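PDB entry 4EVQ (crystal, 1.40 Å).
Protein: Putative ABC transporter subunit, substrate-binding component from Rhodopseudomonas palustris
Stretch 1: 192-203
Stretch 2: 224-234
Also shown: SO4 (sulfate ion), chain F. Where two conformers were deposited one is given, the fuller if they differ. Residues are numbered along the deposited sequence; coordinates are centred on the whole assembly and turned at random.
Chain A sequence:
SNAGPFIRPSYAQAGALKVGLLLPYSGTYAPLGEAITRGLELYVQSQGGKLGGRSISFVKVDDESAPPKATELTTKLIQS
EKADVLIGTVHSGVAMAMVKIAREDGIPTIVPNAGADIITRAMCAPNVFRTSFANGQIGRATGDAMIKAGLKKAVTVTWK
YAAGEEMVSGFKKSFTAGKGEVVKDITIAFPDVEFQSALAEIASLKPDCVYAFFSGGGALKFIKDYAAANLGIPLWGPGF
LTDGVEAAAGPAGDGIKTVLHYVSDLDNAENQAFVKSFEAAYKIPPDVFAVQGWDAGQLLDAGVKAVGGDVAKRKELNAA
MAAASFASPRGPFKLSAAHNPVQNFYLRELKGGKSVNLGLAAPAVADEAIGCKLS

Stretch 1 (192-203) DVEFQSALAEIA
Stretch 2 (224-234) KDYAAANLGIP

Two segments of one chain pack side by side, burying 389 Å² between them. Stretch 1 begins as loop and becomes a helix from Gln 196 onward, its first turns tied by hydrogen bonds such as Leu 199 N to Phe 195 O (3.0 Å) and Ala 203 N to Leu 199 O (2.9 Å). Stretch 2 enters on the final part of a helix that began earlier in the chain, with Ala 228 N hydrogen-bonded to Lys 224 O at 3.0 Å, and then unwinds: Asn 230, at phi/psi 54/52, is the first residue to leave helical values, and Gly 232 follows at 60/31, a positive phi that glycine adopts easily. The register advances in the same direction along both, with CA–CA distances of 7.1 Å for Phe 195 and Asp 225, 6.8 Å for Leu 199 and Tyr 226, and 6.4 Å for Ala 203 and Leu 231.

Leu 199 is the centre of the contact, covering the most surface. Its CA-to-CB bond points toward stretch 2, and its rotamer (chi1 m, chi2 t) sets CD1 over the backbone of Asp 225 and CD2 against the Tyr 226 ring. CD1 lies 3.5 Å from Asp 225 O and 4.3 Å from Ala 229 CB, an apolar methyl-to-methyl contact in the second case; CD2 lies 3.6 Å from Tyr 226 CD2 and 4.2 Å from Leu 231 CD1. A branched aliphatic side chain suits this buried site because it can fill space in several directions without needing polar partners.

Asp 225 (chi1 m, chi2 -14°) also points toward stretch 1; its CB packs on Leu 199 CD1 at 3.9 Å, while its carboxylate has a polar task. No direct hydrogen bond joins the stretches; instead, water 1 accepts from Phe 195 N at 2.8 Å and donates to Asp 225 OD2 at 2.7 Å, so the carboxylate serves the backbone amide of Phe 195, just before the helix, through a single water. The Phe 195 ring (chi1 m, chi2 -56°) turns its edge to the same oxygen, CD2 to Asp 225 OD2 being 3.6 Å; the slightly positive rim of an aromatic ring tolerates a carboxylate oxygen there.

Farther along, Leu 231 (m, t) extends the apolar seam just after the chain has turned. Its CD2 approaches Ala 203 CB at 3.8 Å, while its CD1 lies 4.3 Å from Ile 202 CG2. That Ile 202 methyl, on a side chain with chi1 m and chi2 t, also meets Ile 233 CD1 at 4.0 Å. Within stretch 2, Tyr 226 (chi1 t, chi2 -80°) donates from OH to Ile 233 O at 2.7 Å, linking the helix to the loop that follows and satisfying the hydroxyl of a buried ring.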

# COMPACT_ATOMS: atom_id res chain seq x y z
N ASP A 192 -12.82 9.39 10.71
CA ASP A 192 -13.88 10.38 10.50
C ASP A 192 -13.85 10.91 9.08
O ASP A 192 -12.78 11.05 8.46
CB ASP A 192 -13.73 11.49 11.55
CG ASP A 192 -14.98 12.33 11.71
OD1 ASP A 192 -15.89 11.89 12.39
OD2 ASP A 192 -15.05 13.43 11.18
N VAL A 193 -15.02 11.27 8.56
CA VAL A 193 -15.15 11.80 7.22
C VAL A 193 -15.91 13.13 7.18
O VAL A 193 -16.49 13.50 6.16
CB VAL A 193 -15.74 10.80 6.27
CG1 VAL A 193 -14.87 9.56 6.20
CG2 VAL A 193 -17.15 10.35 6.71
N GLU A 194 -15.83 13.86 8.26
CA GLU A 194 -16.37 15.24 8.27
C GLU A 194 -15.24 16.16 7.88
O GLU A 194 -14.33 16.41 8.67
CB GLU A 194 -16.92 15.62 9.64
CG GLU A 194 -18.14 14.88 10.03
CD GLU A 194 -19.27 15.07 9.04
OE1 GLU A 194 -19.42 16.17 8.48
OE2 GLU A 194 -20.00 14.09 8.81
N PHE A 195 -15.30 16.61 6.64
CA PHE A 195 -14.21 17.34 6.05
C PHE A 195 -14.46 18.83 5.81
O PHE A 195 -13.53 19.57 5.44
CB PHE A 195 -13.86 16.72 4.70
CG PHE A 195 -13.41 15.27 4.76
CD1 PHE A 195 -12.35 14.88 5.54
CD2 PHE A 195 -14.05 14.32 4.01
CE1 PHE A 195 -11.91 13.54 5.54
CE2 PHE A 195 -13.63 12.99 4.01
CZ PHE A 195 -12.55 12.62 4.77
N GLN A 196 -15.69 19.28 5.96
CA GLN A 196 -16.00 20.65 5.54
C GLN A 196 -15.21 21.71 6.30
O GLN A 196 -14.76 22.68 5.71
CB GLN A 196 -17.50 20.92 5.65
CG GLN A 196 -18.33 20.22 4.58
CD GLN A 196 -19.77 20.66 4.63
OE1 GLN A 196 -20.10 21.65 5.29
NE2 GLN A 196 -20.64 19.94 3.91
N SER A 197 -15.03 21.54 7.59
CA SER A 197 -14.28 22.55 8.32
C SER A 197 -12.80 22.59 7.87
O SER A 197 -12.20 23.65 7.84
CB SER A 197 -14.45 22.41 9.82
OG SER A 197 -13.96 21.17 10.28
N ALA A 198 -12.22 21.43 7.55
CA ALA A 198 -10.88 21.43 7.02
C ALA A 198 -10.80 22.14 5.68
O ALA A 198 -9.85 22.85 5.42
CB ALA A 198 -10.37 19.99 6.88
N LEU A 199 -11.81 21.96 4.84
CA LEU A 199 -11.87 22.64 3.56
C LEU A 199 -12.02 24.16 3.72
O LEU A 199 -11.37 24.91 2.99
CB LEU A 199 -12.98 22.07 2.72
CG LEU A 199 -12.78 20.58 2.35
CD1 LEU A 199 -14.03 20.02 1.71
CD2 LEU A 199 -11.59 20.33 1.49
N ALA A 200 -12.80 24.60 4.71
CA ALA A 200 -12.91 26.04 4.97
C ALA A 200 -11.58 26.60 5.46
O ALA A 200 -11.18 27.69 5.08
CB ALA A 200 -14.00 26.29 6.00
N GLU A 201 -10.87 25.83 6.27
CA GLU A 201 -9.55 26.27 6.73
C GLU A 201 -8.57 26.34 5.58
O GLU A 201 -7.84 27.31 5.44
CB GLU A 201 -9.01 25.36 7.85
CG GLU A 201 -7.75 25.92 8.48
CD GLU A 201 -7.14 25.09 9.56
OE1 GLU A 201 -7.76 24.09 9.98
OE2 GLU A 201 -6.04 25.47 10.04
N ILE A 202 -8.55 25.33 4.72
CA ILE A 202 -7.74 25.37 3.52
C ILE A 202 -8.02 26.62 2.69
O ILE A 202 -7.09 27.30 2.30
CB ILE A 202 -8.00 24.12 2.67
CG1 ILE A 202 -7.28 22.92 3.32
CG2 ILE A 202 -7.47 24.31 1.21
CD1 ILE A 202 -7.77 21.58 2.83
N ALA A 203 -9.30 26.92 2.44
CA ALA A 203 -9.60 28.14 1.67
C ALA A 203 -8.98 29.38 2.32
O ALA A 203 -8.38 30.24 1.65
CB ALA A 203 -11.10 28.29 1.50
N LYS A 224 -15.18 14.12 -3.30
CA LYS A 224 -16.49 14.74 -3.58
C LYS A 224 -16.61 16.05 -2.84
O LYS A 224 -16.97 17.10 -3.45
CB LYS A 224 -17.60 13.77 -3.17
CG LYS A 224 -17.69 12.58 -4.12
CD LYS A 224 -18.91 11.67 -3.97
CE LYS A 224 -19.02 10.79 -5.27
NZ LYS A 224 -20.18 9.84 -5.43
N ASP A 225 -16.27 16.06 -1.57
CA ASP A 225 -16.42 17.25 -0.74
C ASP A 225 -15.45 18.33 -1.22
O ASP A 225 -15.79 19.53 -1.27
CB ASP A 225 -16.22 16.98 0.73
CG ASP A 225 -17.32 16.12 1.35
OD1 ASP A 225 -18.37 15.94 0.70
OD2 ASP A 225 -17.09 15.63 2.48
N TYR A 226 -14.23 17.96 -1.54
CA TYR A 226 -13.21 18.91 -1.99
C TYR A 226 -13.68 19.62 -3.27
O TYR A 226 -13.58 20.84 -3.39
CB TYR A 226 -11.90 18.16 -2.21
CG TYR A 226 -10.71 19.04 -2.50
CD1 TYR A 226 -10.48 19.57 -3.76
CD2 TYR A 226 -9.80 19.36 -1.50
CE1 TYR A 226 -9.36 20.34 -4.01
CE2 TYR A 226 -8.70 20.15 -1.74
CZ TYR A 226 -8.49 20.65 -3.02
OH TYR A 226 -7.38 21.41 -3.27
N ALA A 227 -14.19 18.87 -4.24
CA ALA A 227 -14.66 19.44 -5.49
C ALA A 227 -15.84 20.34 -5.19
O ALA A 227 -15.94 21.45 -5.77
CB ALA A 227 -15.07 18.36 -6.47
N ALA A 228 -16.71 19.96 -4.29
CA ALA A 228 -17.91 20.79 -4.04
C ALA A 228 -17.57 22.08 -3.38
O ALA A 228 -18.38 23.05 -3.46
CB ALA A 228 -18.90 20.02 -3.22
N ALA A 229 -16.43 22.19 -2.74
CA ALA A 229 -15.98 23.42 -2.13
C ALA A 229 -15.48 24.46 -3.12
O ALA A 229 -15.26 25.62 -2.74
CB ALA A 229 -14.93 23.14 -1.06
N ASN A 230 -15.28 24.08 -4.38
CA ASN A 230 -14.94 25.07 -5.41
C ASN A 230 -13.73 25.94 -5.03
O ASN A 230 -13.77 27.18 -5.09
CB ASN A 230 -16.15 25.96 -5.68
CG ASN A 230 -17.31 25.19 -6.27
OD1 ASN A 230 -17.12 24.34 -7.15
ND2 ASN A 230 -18.52 25.49 -5.81
N LEU A 231 -12.64 25.27 -4.65
CA LEU A 231 -11.52 25.93 -4.02
C LEU A 231 -10.58 26.60 -5.01
O LEU A 231 -9.86 27.52 -4.64
CB LEU A 231 -10.72 24.89 -3.21
CG LEU A 231 -11.41 24.35 -1.97
CD1 LEU A 231 -10.60 23.15 -1.46
CD2 LEU A 231 -11.53 25.41 -0.90
N GLY A 232 -10.59 26.15 -6.27
CA GLY A 232 -9.62 26.62 -7.25
C GLY A 232 -8.18 26.36 -6.85
O GLY A 232 -7.25 27.10 -7.17
N ILE A 233 -7.97 25.25 -6.13
CA ILE A 233 -6.64 24.85 -5.65
C ILE A 233 -6.41 23.37 -6.04
O ILE A 233 -7.25 22.52 -5.77
CB ILE A 233 -6.54 24.97 -4.09
CG1 ILE A 233 -6.72 26.40 -3.63
CG2 ILE A 233 -5.19 24.43 -3.59
CD1 ILE A 233 -7.08 26.52 -2.12
N PRO A 234 -5.29 23.06 -6.67
CA PRO A 234 -5.09 21.66 -7.11
C PRO A 234 -4.81 20.73 -5.96
O PRO A 234 -4.07 21.01 -5.04
CB PRO A 234 -3.88 21.74 -8.00
CG PRO A 234 -3.15 22.94 -7.59
CD PRO A 234 -4.20 23.94 -7.13
S SO4 F . -22.51 13.26 -4.18
O1 SO4 F . -23.89 13.75 -4.25
O2 SO4 F . -22.12 12.92 -2.82
O3 SO4 F . -21.59 14.30 -4.64
O4 SO4 F . -22.32 12.09 -5.06
O HOH W 1 -17.51 16.80 4.89